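Local coordinates for protein Poly(Beta-D-mannuronate) lyase (Pseudopedobacter saltans, PDB 7O79) that probably cleaves poly(beta-D-mannuronate), a component of alginate, by beta-elimination, as a family 6 polysaccharide lyase built on a parallel beta-helix, at residues T356-I361 with S389-S394; A261-H266 with V315-Y320; G332-G337 with Q372-S377; R217-G222 with F239-E244; Y271-D276 with T324-G329. All blocks are in the same frame, centred on the assembly; numbering follows the deposited sequence.

Interaction 1: T356-I361 with S389-S394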
# COMPACT_ATOMS: atom_id res chain seq x y z
N THR A 356 -6.81 -16.14 -15.33
CA THR A 356 -7.44 -15.54 -16.50
C THR A 356 -6.75 -14.22 -16.82
O THR A 356 -6.87 -13.25 -16.07
CB THR A 356 -8.93 -15.37 -16.24
OG1 THR A 356 -9.51 -16.68 -16.04
CG2 THR A 356 -9.63 -14.68 -17.43
N ILE A 357 -6.01 -14.20 -17.94
CA ILE A 357 -5.21 -13.06 -18.38
C ILE A 357 -5.71 -12.66 -19.76
O ILE A 357 -5.15 -13.10 -20.77
CB ILE A 357 -3.71 -13.43 -18.42
CG1 ILE A 357 -3.33 -14.19 -17.12
CG2 ILE A 357 -2.84 -12.17 -18.67
CD1 ILE A 357 -1.95 -14.87 -17.16
N THR A 358 -6.78 -11.87 -19.82
CA THR A 358 -7.47 -11.59 -21.09
C THR A 358 -7.89 -10.13 -21.17
O THR A 358 -7.96 -9.43 -20.16
CB THR A 358 -8.74 -12.43 -21.27
OG1 THR A 358 -9.68 -12.08 -20.26
CG2 THR A 358 -8.45 -13.91 -21.21
N HIS A 359 -8.19 -9.69 -22.39
CA HIS A 359 -8.74 -8.36 -22.64
C HIS A 359 -7.84 -7.24 -22.12
O HIS A 359 -8.31 -6.20 -21.67
CB HIS A 359 -10.16 -8.25 -22.06
CG HIS A 359 -11.11 -9.24 -22.67
ND1 HIS A 359 -11.21 -10.55 -22.23
CD2 HIS A 359 -11.98 -9.12 -23.70
CE1 HIS A 359 -12.12 -11.18 -22.95
NE2 HIS A 359 -12.60 -10.34 -23.85
N ASN A 360 -6.54 -7.43 -22.27
CA ASN A 360 -5.56 -6.42 -21.88
C ASN A 360 -5.00 -5.74 -23.13
O ASN A 360 -4.90 -6.36 -24.19
CB ASN A 360 -4.42 -7.07 -21.09
CG ASN A 360 -4.91 -7.68 -19.78
OD1 ASN A 360 -5.31 -6.95 -18.86
ND2 ASN A 360 -4.94 -9.01 -19.71
N ILE A 361 -4.65 -4.46 -22.98
CA ILE A 361 -3.99 -3.69 -24.03
C ILE A 361 -2.55 -3.47 -23.60
O ILE A 361 -2.30 -3.12 -22.43
CB ILE A 361 -4.70 -2.34 -24.27
CG1 ILE A 361 -6.01 -2.57 -25.03
CG2 ILE A 361 -3.76 -1.35 -25.01
CD1 ILE A 361 -6.78 -1.29 -25.27
N SER A 389 -3.00 -24.74 -17.24
CA SER A 389 -2.82 -23.67 -18.21
C SER A 389 -3.47 -22.39 -17.70
O SER A 389 -4.48 -22.43 -16.99
CB SER A 389 -3.41 -24.08 -19.56
OG SER A 389 -3.30 -23.04 -20.50
N ASN A 390 -2.87 -21.26 -18.04
CA ASN A 390 -3.55 -19.99 -17.90
C ASN A 390 -4.51 -19.80 -19.07
O ASN A 390 -4.35 -20.41 -20.13
CB ASN A 390 -2.53 -18.85 -17.86
CG ASN A 390 -1.62 -18.94 -16.66
OD1 ASN A 390 -2.09 -18.92 -15.53
ND2 ASN A 390 -0.30 -19.06 -16.90
N ILE A 391 -5.53 -18.96 -18.88
CA ILE A 391 -6.43 -18.60 -19.96
C ILE A 391 -5.93 -17.28 -20.55
O ILE A 391 -5.99 -16.24 -19.90
CB ILE A 391 -7.89 -18.51 -19.49
CG1 ILE A 391 -8.32 -19.85 -18.89
CG2 ILE A 391 -8.80 -18.15 -20.65
CD1 ILE A 391 -9.83 -19.95 -18.64
N LEU A 392 -5.41 -17.34 -21.77
CA LEU A 392 -4.76 -16.22 -22.44
C LEU A 392 -5.42 -15.96 -23.78
O LEU A 392 -5.34 -16.80 -24.68
CB LEU A 392 -3.28 -16.50 -22.68
CG LEU A 392 -2.24 -16.19 -21.64
CD1 LEU A 392 -1.00 -16.98 -21.97
CD2 LEU A 392 -1.93 -14.70 -21.74
N GLY A 393 -6.00 -14.78 -23.94
CA GLY A 393 -6.48 -14.39 -25.25
C GLY A 393 -7.06 -13.01 -25.18
O GLY A 393 -7.12 -12.39 -24.12
N SER A 394 -7.50 -12.53 -26.35
CA SER A 394 -8.13 -11.22 -26.46
C SER A 394 -7.23 -10.12 -25.90
O SER A 394 -7.71 -9.08 -25.45
CB SER A 394 -9.49 -11.20 -25.77
OG SER A 394 -10.38 -12.10 -26.41

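Interaction 2: A261-H266 with V315-Y320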
# COMPACT_ATOMS: atom_id res chain seq x y z
N ALA A 261 2.15 -11.89 -5.83
CA ALA A 261 2.21 -13.31 -5.47
C ALA A 261 0.87 -13.71 -4.87
O ALA A 261 0.17 -12.88 -4.28
CB ALA A 261 3.34 -13.58 -4.47
N GLY A 262 0.51 -14.99 -5.00
CA GLY A 262 -0.64 -15.52 -4.30
C GLY A 262 -1.85 -15.74 -5.20
O GLY A 262 -1.84 -15.47 -6.40
N GLN A 263 -2.92 -16.23 -4.58
CA GLN A 263 -4.03 -16.78 -5.33
C GLN A 263 -5.29 -15.93 -5.18
O GLN A 263 -5.48 -15.23 -4.18
CB GLN A 263 -4.32 -18.23 -4.92
CG GLN A 263 -4.86 -18.39 -3.51
CD GLN A 263 -5.11 -19.87 -3.16
OE1 GLN A 263 -4.16 -20.62 -2.91
NE2 GLN A 263 -6.38 -20.27 -3.14
N GLY A 264 -6.13 -15.98 -6.21
CA GLY A 264 -7.46 -15.41 -6.15
C GLY A 264 -7.54 -13.92 -6.32
O GLY A 264 -8.60 -13.35 -6.03
N HIS A 265 -6.47 -13.27 -6.78
CA HIS A 265 -6.47 -11.82 -6.93
C HIS A 265 -7.37 -11.38 -8.08
O HIS A 265 -7.62 -12.14 -9.02
CB HIS A 265 -5.05 -11.31 -7.18
CG HIS A 265 -4.09 -11.67 -6.09
ND1 HIS A 265 -4.38 -11.47 -4.76
CD2 HIS A 265 -2.88 -12.29 -6.13
CE1 HIS A 265 -3.36 -11.90 -4.03
NE2 HIS A 265 -2.44 -12.40 -4.84
N HIS A 266 -7.87 -10.14 -7.97
CA HIS A 266 -8.65 -9.47 -9.00
C HIS A 266 -7.88 -8.22 -9.38
O HIS A 266 -7.75 -7.30 -8.56
CB HIS A 266 -10.05 -9.10 -8.51
CG HIS A 266 -10.97 -10.27 -8.36
ND1 HIS A 266 -12.27 -10.13 -7.93
CD2 HIS A 266 -10.78 -11.59 -8.58
CE1 HIS A 266 -12.85 -11.33 -7.89
NE2 HIS A 266 -11.97 -12.22 -8.29
N VAL A 315 0.98 -18.12 -7.80
CA VAL A 315 -0.03 -17.24 -8.41
C VAL A 315 -0.99 -18.12 -9.20
O VAL A 315 -0.69 -18.57 -10.32
CB VAL A 315 0.58 -16.15 -9.28
CG1 VAL A 315 -0.52 -15.26 -9.85
CG2 VAL A 315 1.56 -15.27 -8.49
N LYS A 316 -2.17 -18.35 -8.64
CA LYS A 316 -3.16 -19.14 -9.34
C LYS A 316 -4.54 -18.55 -9.13
O LYS A 316 -4.78 -17.76 -8.21
CB LYS A 316 -3.13 -20.61 -8.89
CG LYS A 316 -3.37 -20.80 -7.41
CD LYS A 316 -2.98 -22.22 -6.99
CE LYS A 316 -3.63 -22.59 -5.67
NZ LYS A 316 -3.33 -24.00 -5.27
N ASP A 317 -5.45 -18.91 -10.03
CA ASP A 317 -6.88 -18.72 -9.84
C ASP A 317 -7.24 -17.23 -9.85
O ASP A 317 -8.27 -16.84 -9.30
CB ASP A 317 -7.33 -19.33 -8.51
CG ASP A 317 -7.12 -20.83 -8.46
OD1 ASP A 317 -7.10 -21.50 -9.51
OD2 ASP A 317 -7.07 -21.36 -7.32
N GLY A 318 -6.38 -16.37 -10.41
CA GLY A 318 -6.61 -14.94 -10.36
C GLY A 318 -7.29 -14.41 -11.62
O GLY A 318 -7.37 -15.09 -12.64
N LEU A 319 -7.78 -13.17 -11.52
CA LEU A 319 -8.42 -12.48 -12.63
C LEU A 319 -7.57 -11.27 -12.99
O LEU A 319 -7.45 -10.34 -12.20
CB LEU A 319 -9.84 -12.05 -12.26
CG LEU A 319 -10.76 -11.63 -13.41
CD1 LEU A 319 -11.22 -12.85 -14.23
CD2 LEU A 319 -11.96 -10.86 -12.87
N TYR A 320 -6.99 -11.28 -14.19
CA TYR A 320 -6.09 -10.22 -14.66
C TYR A 320 -6.63 -9.71 -15.99
O TYR A 320 -6.11 -10.08 -17.04
CB TYR A 320 -4.64 -10.77 -14.78
CG TYR A 320 -4.11 -11.28 -13.45
CD1 TYR A 320 -3.59 -10.41 -12.51
CD2 TYR A 320 -4.19 -12.63 -13.12
CE1 TYR A 320 -3.12 -10.88 -11.27
CE2 TYR A 320 -3.72 -13.11 -11.88
CZ TYR A 320 -3.20 -12.22 -10.96
OH TYR A 320 -2.74 -12.68 -9.74
O HOH W 1 -3.84 -14.82 -8.29
O HOH W 2 -8.13 -19.45 -5.19
O HOH W 3 -4.08 -23.41 -2.54

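Interaction 3: G332-G337 with Q372-S377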
# COMPACT_ATOMS: atom_id res chain seq x y z
N GLY A 332 5.27 -6.36 -20.93
CA GLY A 332 3.93 -5.89 -20.63
C GLY A 332 3.33 -6.69 -19.49
O GLY A 332 2.97 -6.16 -18.43
N ILE A 333 3.22 -7.99 -19.71
CA ILE A 333 2.79 -8.93 -18.68
C ILE A 333 3.87 -9.99 -18.58
O ILE A 333 4.20 -10.65 -19.58
CB ILE A 333 1.42 -9.54 -18.99
CG1 ILE A 333 0.39 -8.42 -19.18
CG2 ILE A 333 1.01 -10.52 -17.87
CD1 ILE A 333 -1.06 -8.86 -19.44
N ASN A 334 4.44 -10.13 -17.39
CA ASN A 334 5.49 -11.11 -17.12
C ASN A 334 4.83 -12.25 -16.33
O ASN A 334 4.55 -12.10 -15.14
CB ASN A 334 6.64 -10.44 -16.38
CG ASN A 334 7.80 -11.39 -16.08
OD1 ASN A 334 7.84 -12.52 -16.54
ND2 ASN A 334 8.74 -10.91 -15.31
N ILE A 335 4.53 -13.35 -17.02
CA ILE A 335 3.92 -14.52 -16.41
C ILE A 335 5.06 -15.42 -15.94
O ILE A 335 5.64 -16.18 -16.72
CB ILE A 335 2.97 -15.25 -17.36
CG1 ILE A 335 2.01 -14.26 -18.03
CG2 ILE A 335 2.17 -16.33 -16.64
CD1 ILE A 335 1.16 -14.88 -19.13
N GLY A 336 5.44 -15.29 -14.67
CA GLY A 336 6.51 -16.10 -14.13
C GLY A 336 7.78 -15.32 -13.82
O GLY A 336 8.87 -15.78 -14.14
N GLY A 337 7.65 -14.16 -13.18
CA GLY A 337 8.83 -13.43 -12.77
C GLY A 337 9.62 -14.19 -11.72
O GLY A 337 9.08 -15.03 -11.00
N GLN A 372 5.26 -12.12 -21.72
CA GLN A 372 6.48 -12.89 -21.53
C GLN A 372 6.14 -13.97 -20.51
O GLN A 372 5.86 -13.66 -19.35
CB GLN A 372 7.58 -11.98 -21.02
CG GLN A 372 8.83 -12.67 -20.54
CD GLN A 372 9.85 -11.66 -20.08
OE1 GLN A 372 10.18 -10.71 -20.80
NE2 GLN A 372 10.33 -11.84 -18.85
N ALA A 373 6.15 -15.24 -20.94
CA ALA A 373 5.83 -16.35 -20.05
C ALA A 373 7.07 -17.21 -19.84
O ALA A 373 7.62 -17.76 -20.80
CB ALA A 373 4.69 -17.19 -20.61
N THR A 374 7.52 -17.33 -18.60
CA THR A 374 8.68 -18.16 -18.32
C THR A 374 8.37 -19.62 -18.65
O THR A 374 7.31 -20.14 -18.31
CB THR A 374 9.11 -18.01 -16.86
OG1 THR A 374 9.52 -16.66 -16.64
CG2 THR A 374 10.28 -18.91 -16.55
N SER A 375 9.29 -20.26 -19.38
CA SER A 375 9.03 -21.66 -19.65
C SER A 375 9.79 -22.54 -18.66
O SER A 375 10.84 -22.14 -18.15
CB SER A 375 9.42 -22.00 -21.10
OG SER A 375 10.82 -22.14 -21.21
N PRO A 376 9.25 -23.71 -18.34
CA PRO A 376 9.89 -24.55 -17.32
C PRO A 376 11.34 -24.85 -17.66
O PRO A 376 11.71 -25.00 -18.82
CB PRO A 376 9.04 -25.82 -17.32
CG PRO A 376 7.71 -25.37 -17.83
CD PRO A 376 8.00 -24.31 -18.84
N SER A 377 12.17 -24.89 -16.62
CA SER A 377 13.50 -25.45 -16.73
C SER A 377 13.44 -26.89 -17.23
O SER A 377 12.43 -27.59 -17.09
CB SER A 377 14.18 -25.41 -15.36
OG SER A 377 15.28 -26.28 -15.32
O HOH W 4 9.95 -14.15 -17.41
O HOH W 5 5.06 -18.88 -17.05

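Interaction 4: R217-G222 with F239-E244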
# COMPACT_ATOMS: atom_id res chain seq x y z
N ARG A 217 -7.51 -9.85 1.38
CA ARG A 217 -8.78 -9.14 1.22
C ARG A 217 -8.65 -7.63 1.31
O ARG A 217 -9.55 -6.94 1.79
CB ARG A 217 -9.84 -9.64 2.20
CG ARG A 217 -9.87 -11.12 2.33
CD ARG A 217 -10.94 -11.66 1.42
NE ARG A 217 -10.92 -13.12 1.37
CZ ARG A 217 -11.56 -13.85 0.46
NH1 ARG A 217 -12.26 -13.26 -0.50
NH2 ARG A 217 -11.48 -15.17 0.50
N ASN A 218 -7.56 -7.11 0.79
CA ASN A 218 -7.34 -5.69 0.75
C ASN A 218 -7.83 -5.11 -0.57
O ASN A 218 -7.92 -5.80 -1.53
CB ASN A 218 -5.87 -5.40 0.96
CG ASN A 218 -5.39 -5.89 2.31
OD1 ASN A 218 -5.83 -5.44 3.31
ND2 ASN A 218 -4.54 -6.83 2.30
N LYS A 219 -8.17 -3.84 -0.56
CA LYS A 219 -8.62 -3.12 -1.73
C LYS A 219 -7.75 -1.92 -2.09
O LYS A 219 -7.70 -0.97 -1.37
CB LYS A 219 -10.04 -2.63 -1.53
CG LYS A 219 -10.97 -3.63 -0.92
CD LYS A 219 -11.19 -4.72 -1.92
CE LYS A 219 -12.58 -5.30 -1.89
NZ LYS A 219 -12.50 -6.66 -1.35
N VAL A 220 -7.12 -1.98 -3.26
CA VAL A 220 -6.28 -0.92 -3.79
C VAL A 220 -7.06 -0.44 -5.01
O VAL A 220 -6.99 -1.02 -6.05
CB VAL A 220 -4.88 -1.42 -4.11
CG1 VAL A 220 -4.03 -0.28 -4.57
CG2 VAL A 220 -4.26 -2.03 -2.89
N ILE A 221 -7.81 0.65 -4.83
CA ILE A 221 -8.84 1.10 -5.77
C ILE A 221 -8.64 2.56 -6.12
O ILE A 221 -8.53 3.40 -5.23
CB ILE A 221 -10.26 0.94 -5.20
CG1 ILE A 221 -10.50 -0.42 -4.56
CG2 ILE A 221 -11.31 1.18 -6.29
CD1 ILE A 221 -10.21 -1.55 -5.49
N GLY A 222 -8.61 2.87 -7.42
CA GLY A 222 -8.76 4.25 -7.86
C GLY A 222 -7.69 5.21 -7.41
O GLY A 222 -7.96 6.41 -7.27
N PHE A 239 -6.30 -13.21 -2.31
CA PHE A 239 -7.59 -12.53 -2.54
C PHE A 239 -7.48 -11.02 -2.33
O PHE A 239 -8.28 -10.40 -1.62
CB PHE A 239 -8.69 -13.14 -1.67
CG PHE A 239 -8.62 -14.64 -1.57
CD1 PHE A 239 -9.06 -15.43 -2.63
CD2 PHE A 239 -8.16 -15.26 -0.43
CE1 PHE A 239 -8.99 -16.81 -2.54
CE2 PHE A 239 -8.10 -16.63 -0.34
CZ PHE A 239 -8.51 -17.40 -1.40
N ASN A 240 -6.49 -10.40 -2.97
CA ASN A 240 -6.40 -8.95 -2.94
C ASN A 240 -6.98 -8.36 -4.22
O ASN A 240 -7.05 -9.03 -5.25
CB ASN A 240 -4.96 -8.50 -2.74
CG ASN A 240 -4.50 -8.71 -1.31
OD1 ASN A 240 -5.20 -8.31 -0.37
ND2 ASN A 240 -3.37 -9.38 -1.14
N THR A 241 -7.44 -7.12 -4.12
CA THR A 241 -8.09 -6.43 -5.23
C THR A 241 -7.30 -5.18 -5.58
O THR A 241 -7.07 -4.32 -4.73
CB THR A 241 -9.55 -6.08 -4.90
OG1 THR A 241 -10.30 -7.29 -4.72
CG2 THR A 241 -10.17 -5.27 -6.03
N ILE A 242 -6.89 -5.09 -6.84
CA ILE A 242 -6.14 -3.94 -7.35
C ILE A 242 -6.88 -3.51 -8.62
O ILE A 242 -6.77 -4.17 -9.65
CB ILE A 242 -4.67 -4.29 -7.64
CG1 ILE A 242 -4.02 -4.80 -6.35
CG2 ILE A 242 -3.90 -3.05 -8.11
CD1 ILE A 242 -2.60 -5.25 -6.52
N GLU A 243 -7.64 -2.43 -8.53
CA GLU A 243 -8.60 -2.06 -9.57
C GLU A 243 -8.63 -0.56 -9.78
O GLU A 243 -8.55 0.21 -8.83
CB GLU A 243 -10.02 -2.53 -9.24
CG GLU A 243 -10.17 -4.03 -9.23
CD GLU A 243 -11.59 -4.48 -8.93
OE1 GLU A 243 -11.88 -5.68 -9.16
OE2 GLU A 243 -12.38 -3.66 -8.41
N GLU A 244 -8.78 -0.17 -11.05
CA GLU A 244 -9.09 1.21 -11.44
C GLU A 244 -8.02 2.20 -11.00
O GLU A 244 -8.33 3.38 -10.77
CB GLU A 244 -10.47 1.63 -10.94
CG GLU A 244 -11.60 0.89 -11.64
CD GLU A 244 -12.86 0.80 -10.80
OE1 GLU A 244 -13.35 -0.32 -10.58
OE2 GLU A 244 -13.36 1.86 -10.36
O HOH W 6 -10.11 -8.44 -2.27

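Interaction 5: Y271-D276 with T324-G329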
# COMPACT_ATOMS: atom_id res chain seq x y z
N TYR A 271 -4.79 1.31 -15.45
CA TYR A 271 -4.13 1.99 -16.56
C TYR A 271 -2.69 2.31 -16.18
O TYR A 271 -2.45 3.15 -15.30
CB TYR A 271 -4.89 3.26 -16.91
CG TYR A 271 -4.40 3.95 -18.16
CD1 TYR A 271 -4.93 3.61 -19.40
CD2 TYR A 271 -3.47 4.97 -18.11
CE1 TYR A 271 -4.52 4.23 -20.55
CE2 TYR A 271 -3.05 5.61 -19.26
CZ TYR A 271 -3.58 5.23 -20.48
OH TYR A 271 -3.19 5.83 -21.64
N VAL A 272 -1.73 1.66 -16.83
CA VAL A 272 -0.31 1.81 -16.55
C VAL A 272 0.38 2.28 -17.83
O VAL A 272 0.20 1.67 -18.89
CB VAL A 272 0.32 0.50 -16.05
CG1 VAL A 272 1.81 0.68 -15.76
CG2 VAL A 272 -0.42 -0.00 -14.81
N ARG A 273 1.17 3.35 -17.73
CA ARG A 273 1.89 3.79 -18.91
C ARG A 273 3.17 4.51 -18.54
O ARG A 273 3.29 5.13 -17.47
CB ARG A 273 0.99 4.66 -19.80
CG ARG A 273 0.52 5.96 -19.18
CD ARG A 273 0.11 6.95 -20.28
NE ARG A 273 1.15 7.04 -21.29
CZ ARG A 273 1.01 6.74 -22.59
NH1 ARG A 273 -0.16 6.32 -23.06
NH2 ARG A 273 2.06 6.86 -23.41
N ASP A 274 4.16 4.38 -19.43
CA ASP A 274 5.44 5.10 -19.32
C ASP A 274 6.16 4.73 -18.03
O ASP A 274 6.72 5.57 -17.33
CB ASP A 274 5.27 6.62 -19.42
CG ASP A 274 4.28 7.05 -20.50
OD1 ASP A 274 4.37 6.55 -21.63
OD2 ASP A 274 3.44 7.94 -20.24
N VAL A 275 6.12 3.46 -17.69
CA VAL A 275 6.94 2.98 -16.59
C VAL A 275 8.20 2.38 -17.18
O VAL A 275 8.25 1.96 -18.34
CB VAL A 275 6.20 1.97 -15.67
CG1 VAL A 275 5.06 2.66 -14.92
CG2 VAL A 275 5.68 0.82 -16.49
N ASP A 276 9.24 2.38 -16.36
CA ASP A 276 10.55 1.88 -16.76
C ASP A 276 10.60 0.36 -16.78
O ASP A 276 11.29 -0.21 -17.63
CB ASP A 276 11.60 2.46 -15.80
CG ASP A 276 13.01 2.22 -16.26
OD1 ASP A 276 13.22 2.10 -17.49
OD2 ASP A 276 13.91 2.18 -15.39
N THR A 324 -4.66 -1.88 -19.04
CA THR A 324 -3.90 -1.27 -20.12
C THR A 324 -2.48 -1.00 -19.65
O THR A 324 -2.29 -0.38 -18.60
CB THR A 324 -4.59 0.02 -20.58
OG1 THR A 324 -5.89 -0.32 -21.07
CG2 THR A 324 -3.79 0.72 -21.67
N PHE A 325 -1.51 -1.51 -20.40
CA PHE A 325 -0.08 -1.33 -20.12
C PHE A 325 0.61 -0.75 -21.35
O PHE A 325 0.99 -1.49 -22.27
CB PHE A 325 0.58 -2.66 -19.73
CG PHE A 325 -0.18 -3.44 -18.67
CD1 PHE A 325 -0.12 -3.05 -17.33
CD2 PHE A 325 -0.94 -4.54 -19.02
CE1 PHE A 325 -0.82 -3.77 -16.34
CE2 PHE A 325 -1.65 -5.26 -18.04
CZ PHE A 325 -1.60 -4.86 -16.71
N LEU A 326 0.85 0.56 -21.38
CA LEU A 326 1.36 1.18 -22.60
C LEU A 326 2.74 1.78 -22.39
O LEU A 326 3.02 2.38 -21.36
CB LEU A 326 0.40 2.26 -23.11
CG LEU A 326 -0.94 1.71 -23.61
CD1 LEU A 326 -1.97 2.85 -23.72
CD2 LEU A 326 -0.79 0.98 -24.92
N ASN A 327 3.60 1.62 -23.40
CA ASN A 327 4.91 2.29 -23.42
C ASN A 327 5.75 1.90 -22.21
O ASN A 327 6.44 2.72 -21.61
CB ASN A 327 4.73 3.81 -23.52
CG ASN A 327 6.03 4.56 -23.80
OD1 ASN A 327 6.92 4.08 -24.52
ND2 ASN A 327 6.13 5.77 -23.26
N VAL A 328 5.69 0.60 -21.82
CA VAL A 328 6.45 0.13 -20.66
C VAL A 328 7.86 -0.24 -21.10
O VAL A 328 8.08 -0.74 -22.20
CB VAL A 328 5.74 -1.05 -19.96
CG1 VAL A 328 4.38 -0.61 -19.46
CG2 VAL A 328 5.60 -2.26 -20.85
N GLY A 329 8.83 0.02 -20.22
CA GLY A 329 10.21 -0.28 -20.55
C GLY A 329 10.61 -1.73 -20.38
O GLY A 329 11.67 -2.12 -20.88

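Interaction 1: T356-I361 with S389-S394
Ile-357 N donates to Ile-391 O at 2.8 Å, the firm backbone bond between 356-361 and 389-394, parallel strands on successive coils near one end of the beta-helix. The bond is almost straight (166°). Further along the pairing slackens: His-359 N reaches Gly-393 O only weakly, and Gly-393 N is buried without a partner. Weak CA-H...O contacts fill in, Leu-392 CA facing Ile-357 O and Thr-358 CA lying 3.2 Å from Gly-393 O. Ile-357 O also accepts a bond from Asn-395 ND2.

Side-chain packing joins both sheet faces. Ile-357 and Leu-392 run alongside each other, CB to CD2 4.0 Å, while Ile-357 CD1 reaches Asn-390 CB; on the same face Ile-357 packs against Ile-333 and Ile-335 of the strand across the coil. The amide of Asn-390 is engaged by Asn-355 N and Pro-352 O. On the other face the Ile-391 CD1 methyl lies beside the Thr-356 hydroxyl, 4.2 Å from OG1.

A CH-pi contact closes the far end. Ser-394 CB stands over the centre of the His-359 ring, 3.7 Å from its centroid and 7° off the normal. An alanine at His-359 would probably leave Ser-394 CB without this platform and the Thr-358 hydroxyl without its imidazole mate. That hydroxyl lies in the ring plane, OG1 sharing a hydrogen bond with His-359 ND1 at 2.9 Å.

Interaction 2: A261-H266 with V315-Y320
Gln-263 and Lys-316 extend alongside one another, with Gln-263 CB against Lys-316 CG (3.7 Å) and Gln-263 OE1 beside Lys-316 CE (3.4 Å). In both, CG sits between the backbone N and the carbonyl carbon (chi1 68° and 59°), which starts the two chains off alike. A water joins Gln-263 OE1 to Lys-316 NZ, and Gly-264 N bonds to Lys-316 O.

His-265 folds back over its own loop: NE2 donates to Ala-261 O at 2.7 Å, ND1 meets Asn-240 N, and Tyr-320 OH lies at the ring edge, 3.6 Å from His-265 CD2. Losing the ring to an alanine would probably leave Ala-261 O and Asn-240 N without their mates and the 261-265 turn less firmly closed. A second water accepts from Tyr-320 OH and donates to both Gly-262 O and Lys-316 O, knitting the two loops from within.

Leu-319 begins the strand pairing. Its N donates to His-265 O (2.7 Å), and its CB touches His-266 CD2 at 3.8 Å.

The loop 261-265 thus enters strand 266-273 between strands 241-248 and 319-328, while Tyr-320 packs on Leu-260 of 255-260 and on Leu-280 and Leu-282 of 280-283.

Interaction 3: G332-G337 with Q372-S377
The carboxamides of Asn-334 and Gln-372 are neighbours on one face of the pairing, their planes turned 62° apart. Gln-372 NE2 stands near the Asn-334 amide, 3.5 Å from OD1 and 3.8 Å from CG. A water gathers the polar ends: it donates to Asn-334 OD1 and to Thr-374 OG1, and accepts from Gln-372 NE2 at 2.7 Å. Asn-334 ND2 turns to a weak bond with Asp-278 OD2.

Thr-374 carries the other end. With OG1 beside the backbone N (chi1 -64°), the hydroxyl donates to Gly-336 O at 2.7 Å, coming in from above the carbonyl plane, 40° out of it. Gly-336 leaves room for this approach, since a CB there would clash with Thr-374 CB. A second water donates to both Ile-335 O and Thr-374 O.

The backbones are joined by three good bonds: Gln-372 N to Ile-333 O, Ile-335 N to Gln-372 O (2.7 Å) and Thr-374 N to Ile-335 O. On the opposite face from the amides, Ile-335 CB meets Ala-373 CB at 4.2 Å, and Ile-335 also packs on Asn-390.

Parallel strands stacked coil upon coil, with the chain turning a corner at Ile-335 and Gly-336 to start another face, are the build of a parallel beta-helix; 371-373 is the outermost strand of its wall in this chain.

Interaction 4: R217-G222 with F239-E244
The guanidinium of Arg-217 lies flat on the ring of Phe-239, planes 13° apart and centres 4.2 Å apart. The stack is offset: Arg-217 NH2 lies 3.4 Å from Phe-239 CD2, toward the rim, while Phe-239 CB sits over the middle of the guanidinium, 3.6 Å from Arg-217 CZ. A bend at chi2 of Arg-217 (-96°) helps turn the chain along its neighbour, and Arg-217 CZ stands off to one side of the ring normal, an off-centre cation-pi contact.

Asn-218 and Asn-240 stand next to each other with nearly parallel amides, 17° apart. Asn-240 OD1 takes a good bond from Asn-218 N (2.9 Å), in its carbonyl plane, and a weak one from Asn-218 ND2. Asn-218 OD1 accepts from Phe-193 N on the preceding coil; the two form a short asparagine pair, like those stacked in parallel beta-helices.

On the face carrying Lys-219 and Ile-221, Ile-221 CD1 reaches across to touch both Thr-241 CG2 (3.8 Å) and Glu-243 CB (3.9 Å). Lys-219 CD leans across Thr-241 CB at 3.7 Å, and a water links Lys-219 NZ, Thr-241 OG1 and Phe-239 O. On the other face Val-220 CB meets Ile-242 CG1.

Regular backbone bonds pair the strands, which lie between 194-201 and 266-273. Inside the coil Val-220 packs on strand 209-214 and Ile-242 on strand 255-260.

Interaction 5: Y271-D276 with T324-G329
Asp-274 and Asn-327 meet where their chains turn, and Asp-274 OD1 serves two donors. Asn-327 ND2 approaches on the anti side of the carboxylate, nearly straight (171°); the modelled separation from OD1, 2.5 Å, is doubtfully short. Arg-273 NH2 comes to the syn side of OD1 at 2.9 Å. Arg-273 NE donates to OD2 at 2.7 Å, from above the carboxylate plane, making a side-on salt bridge with one nitrogen to each oxygen. The remaining Arg-273 nitrogen, NH1, gives a weak bond to Tyr-271 OH, while Leu-326 CB lies over one guanidinium face. Asn-327 OD1 is taken by Asn-400 ND2, and Thr-324 OG1 by Val-438 N.

Backbone groups pair in parallel order: Val-272 N with Thr-324 O, Leu-326 N with Val-272 O (2.8 Å) and Asp-274 N with Leu-326 O (3.0 Å). Past the corner Gly-329 N donates to Val-275 O.

Apolar groups complete the contact. Val-272 CB touches Phe-325 CD1 at 3.8 Å, Val-275 CG2 lies beside Val-328 CG1 at 3.5 Å, and Tyr-271 and Thr-324 cross obliquely, CE1 against CG2.

Asp-274 and Asn-327 share a positive phi of 60°, a left-handed backbone conformation that turns both chains alike. Such matched corners, stacked on successive coils, are a feature of the parallel beta-helix.

In the fold
Each contact joins stacked coils of the beta-helix. Interaction 4 lies nearest the chain centre, with regular pairing and an asparagine pair; interaction 1, its centre about 26 Å from the chain centre, is a surface contact with looser bonds. Interactions 2 to 5 are partly buried. Interactions 2 and 5 hold the same two strands, 266-273 and 319-328, at opposite ends: water-bridged loops at the entry, a charged corner at the exit. Interaction 1 adds the next strand, with probable bonds from Thr-356 to Gly-318 and Tyr-320 and from Ile-361 to Phe-325. Interaction 3 belongs to another wall, yet Ile-333 CD1 packs on Phe-325 CE2 of interaction 5. Interactions 2 and 4 touch, among others, through a probable Gln-263 O to Phe-239 N bond.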